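Local coordinates for hypothetical protein MerP (Cupriavidus metallidurans, PDB 1OSD) that probably binds mercuric ions in the periplasm as part of bacterial mercury resistance, using a small heavy-metal-associated domain, at residues L7-T13 against T37-Q42. Sequence-based numbering, arbitrary orientation. Where two conformers were deposited one is given.
Sequences LSVPGMT and TFETRQ
In this ferredoxin-like beta-alpha-beta-beta-alpha-beta fold of the heavy-metal-associated family, the loop after strand 2-8 packs against the turn of the hairpin formed by strands 31-37 and 42-48. The chain reverses through a type I turn, Phe38 to Arg41, and a G1 bulge in which left-handed Arg41 (45/54) and Gln42 both face Thr37. Ser8 and Gln42 form an antiparallel non-hydrogen-bonded pair (CA-CA 4.7 Å); Val9 N donates to Arg41 O at 2.7 Å. A type I turn, Val9 to Met12, leads toward disulfide-linked Cys14 and Cys17, which in this family probably bind metal when reduced. Met12, unbranched and flexible, inserts its buried thioether (chi1 t, chi2 -141°, chi3 m) between the hairpin and helix 17-26: SD lies 3.6 Å from Thr37 O, CE 3.4 Å from Gln42 O. Arg41 (chi1 m, then t, t) suits this exposed edge: its aliphatic part lies along the loop, CG 3.6 Å from Met12 O, and its guanidinium face meets Thr13 CG2. Phe38 (chi1 t), flat and nonpolar, fits against Pro18 and the Thr13 backbone, ring-edge CE2 3.4 Å from Thr13 C. A water accepts from Arg41 NE (3.0 Å) and donates to Phe38 O (2.8 Å) and, weakly, Met12 O (3.3 Å).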
ATOM      1  N   LEU A   7      -4.299  -4.382  -0.182  1.00 37.50           N
ATOM      2  CA  LEU A   7      -3.096  -4.954  -0.752  1.00 36.87           C
ATOM      3  C   LEU A   7      -2.553  -5.942   0.195  1.00 36.79           C
ATOM      4  O   LEU A   7      -2.527  -5.745   1.410  1.00 36.51           O
ATOM      5  CB  LEU A   7      -2.055  -3.895  -1.077  1.00 36.42           C
ATOM      6  CG  LEU A   7      -2.396  -2.744  -2.019  1.00 38.49           C
ATOM      7  CD1 LEU A   7      -1.168  -1.771  -2.227  1.00 30.64           C
ATOM      8  CD2 LEU A   7      -2.988  -3.272  -3.381  1.00 39.38           C
ATOM      9  N   SER A   8      -2.132  -7.057  -0.377  1.00 35.07           N
ATOM     10  CA  SER A   8      -1.416  -8.096   0.346  1.00 35.31           C
ATOM     11  C   SER A   8       0.058  -7.820   0.262  1.00 34.96           C
ATOM     12  O   SER A   8       0.586  -7.723  -0.837  1.00 32.49           O
ATOM     13  CB  SER A   8      -1.784  -9.494  -0.160  0.50 35.12           C
ATOM     14  OG  SER A   8      -3.151  -9.658   0.121  0.50 37.67           O
ATOM     15  N   VAL A   9       0.744  -7.839   1.411  1.00 35.97           N
ATOM     16  CA  VAL A   9       2.197  -7.527   1.402  1.00 35.81           C
ATOM     17  C   VAL A   9       3.009  -8.630   2.086  1.00 34.42           C
ATOM     18  O   VAL A   9       3.302  -8.511   3.270  1.00 36.83           O
ATOM     19  CB  VAL A   9       2.439  -6.211   2.007  1.00 34.50           C
ATOM     20  CG1 VAL A   9       3.828  -5.766   1.737  1.00 38.42           C
ATOM     21  CG2 VAL A   9       1.384  -5.204   1.513  1.00 35.83           C
ATOM     22  N   PRO A  10       3.290  -9.719   1.371  1.00 37.16           N
ATOM     23  CA  PRO A  10       3.784 -10.960   2.027  1.00 38.67           C
ATOM     24  C   PRO A  10       5.108 -10.821   2.751  1.00 38.01           C
ATOM     25  O   PRO A  10       5.392 -11.552   3.707  1.00 41.14           O
ATOM     26  CB  PRO A  10       3.828 -11.992   0.891  1.00 39.88           C
ATOM     27  CG  PRO A  10       3.793 -11.170  -0.408  1.00 41.15           C
ATOM     28  CD  PRO A  10       2.950  -9.933  -0.058  1.00 38.22           C
ATOM     29  N   GLY A  11       5.930  -9.872   2.315  1.00 36.73           N
ATOM     30  CA  GLY A  11       7.139  -9.563   3.018  1.00 36.90           C
ATOM     31  C   GLY A  11       7.186  -8.688   4.240  1.00 35.67           C
ATOM     32  O   GLY A  11       8.320  -8.424   4.766  1.00 35.34           O
ATOM     33  N   MET A  12       6.032  -8.208   4.652  1.00 36.24           N
ATOM     34  CA  MET A  12       5.827  -7.368   5.810  1.00 37.13           C
ATOM     35  C   MET A  12       5.897  -8.200   7.130  1.00 37.64           C
ATOM     36  O   MET A  12       4.892  -8.461   7.793  1.00 36.72           O
ATOM     37  CB  MET A  12       4.474  -6.642   5.634  1.00 37.40           C
ATOM     38  CG  MET A  12       4.198  -5.495   6.582  0.50 39.02           C
ATOM     39  SD  MET A  12       2.496  -5.445   7.115  0.50 36.08           S
ATOM     40  CE  MET A  12       1.729  -4.932   5.559  0.50 36.79           C
ATOM     41  N   THR A  13       7.116  -8.643   7.466  1.00 37.33           N
ATOM     42  CA  THR A  13       7.344  -9.561   8.551  1.00 38.41           C
ATOM     43  C   THR A  13       8.145  -8.988   9.717  1.00 36.78           C
ATOM     44  O   THR A  13       8.358  -9.694  10.690  1.00 37.06           O
ATOM     45  CB  THR A  13       8.076 -10.829   8.042  1.00 39.40           C
ATOM     46  OG1 THR A  13       9.361 -10.466   7.440  1.00 44.28           O
ATOM     47  CG2 THR A  13       7.224 -11.517   7.004  1.00 38.82           C
ATOM     48  N   THR A  37      -1.769  -3.378   8.447  1.00 34.22           N
ATOM     49  CA  THR A  37      -1.976  -4.425   9.479  1.00 35.24           C
ATOM     50  C   THR A  37      -0.950  -5.489   9.410  1.00 35.31           C
ATOM     51  O   THR A  37      -0.792  -6.223   8.397  1.00 32.96           O
ATOM     52  CB  THR A  37      -3.415  -5.013   9.425  1.00 34.93           C
ATOM     53  OG1 THR A  37      -4.334  -3.922   9.621  1.00 34.75           O
ATOM     54  CG2 THR A  37      -3.614  -5.962  10.600  1.00 37.16           C
ATOM     55  N   PHE A  38      -0.161  -5.538  10.473  1.00 34.92           N
ATOM     56  CA  PHE A  38       0.977  -6.499  10.549  1.00 35.12           C
ATOM     57  C   PHE A  38       0.456  -7.963  10.519  1.00 33.99           C
ATOM     58  O   PHE A  38       0.965  -8.806   9.770  1.00 34.45           O
ATOM     59  CB  PHE A  38       1.906  -6.218  11.796  1.00 37.09           C
ATOM     60  CG  PHE A  38       3.080  -7.254  12.011  1.00 36.16           C
ATOM     61  CD1 PHE A  38       2.912  -8.379  12.810  1.00 43.04           C
ATOM     62  CD2 PHE A  38       4.297  -7.121  11.294  1.00 39.08           C
ATOM     63  CE1 PHE A  38       3.956  -9.364  12.974  1.00 42.58           C
ATOM     64  CE2 PHE A  38       5.322  -8.051  11.403  1.00 34.86           C
ATOM     65  CZ  PHE A  38       5.154  -9.197  12.226  1.00 41.85           C
ATOM     66  N   GLU A  39      -0.573  -8.244  11.303  1.00 31.49           N
ATOM     67  CA  GLU A  39      -0.999  -9.558  11.468  1.00 33.88           C
ATOM     68  C   GLU A  39      -1.379 -10.188  10.118  1.00 35.03           C
ATOM     69  O   GLU A  39      -1.058 -11.294   9.878  1.00 34.35           O
ATOM     70  CB  GLU A  39      -2.189  -9.580  12.397  1.00 34.40           C
ATOM     71  CG  GLU A  39      -2.810 -10.952  12.653  1.00 36.57           C
ATOM     72  CD  GLU A  39      -3.825 -10.891  13.811  1.00 41.54           C
ATOM     73  OE1 GLU A  39      -4.232 -11.992  14.305  1.00 44.08           O
ATOM     74  OE2 GLU A  39      -4.287  -9.738  14.194  1.00 37.98           O
ATOM     75  N   THR A  40      -2.056  -9.448   9.263  1.00 34.79           N
ATOM     76  CA  THR A  40      -2.600 -10.013   8.031  1.00 36.55           C
ATOM     77  C   THR A  40      -1.809  -9.480   6.871  1.00 36.24           C
ATOM     78  O   THR A  40      -2.218  -9.663   5.771  1.00 37.21           O
ATOM     79  CB  THR A  40      -4.036  -9.605   7.899  1.00 36.03           C
ATOM     80  OG1 THR A  40      -4.103  -8.188   8.102  1.00 36.57           O
ATOM     81  CG2 THR A  40      -4.808 -10.182   9.008  1.00 37.30           C
ATOM     82  N   ARG A  41      -0.653  -8.879   7.135  1.00 34.88           N
ATOM     83  CA  ARG A  41       0.250  -8.446   6.083  1.00 34.95           C
ATOM     84  C   ARG A  41      -0.518  -7.748   5.011  1.00 35.71           C
ATOM     85  O   ARG A  41      -0.473  -8.094   3.827  1.00 33.27           O
ATOM     86  CB  ARG A  41       0.983  -9.588   5.524  1.00 35.82           C
ATOM     87  CG  ARG A  41       1.992 -10.172   6.443  1.00 36.81           C
ATOM     88  CD  ARG A  41       2.625 -11.456   5.924  1.00 41.88           C
ATOM     89  NE  ARG A  41       3.268 -12.136   7.057  1.00 46.35           N
ATOM     90  CZ  ARG A  41       3.883 -13.317   6.936  1.00 49.74           C
ATOM     91  NH1 ARG A  41       4.019 -13.901   5.731  1.00 47.31           N
ATOM     92  NH2 ARG A  41       4.420 -13.868   8.007  1.00 44.10           N
ATOM     93  N   GLN A  42      -1.274  -6.727   5.442  1.00 36.17           N
ATOM     94  CA  GLN A  42      -1.979  -5.977   4.471  1.00 36.04           C
ATOM     95  C   GLN A  42      -1.977  -4.460   4.645  1.00 36.95           C
ATOM     96  O   GLN A  42      -1.559  -3.949   5.714  1.00 32.44           O
ATOM     97  CB  GLN A  42      -3.332  -6.598   4.190  1.00 38.53           C
ATOM     98  CG  GLN A  42      -4.315  -6.798   5.266  1.00 43.36           C
ATOM     99  CD  GLN A  42      -5.599  -7.546   4.804  1.00 41.51           C
ATOM    100  OE1 GLN A  42      -5.560  -8.674   4.219  1.00 47.88           O
ATOM    101  NE2 GLN A  42      -6.640  -7.009   5.201  1.00 36.96           N
TER
HETATM  102  O   HOH W   1       3.103 -10.599   9.647  1.00 40.68           O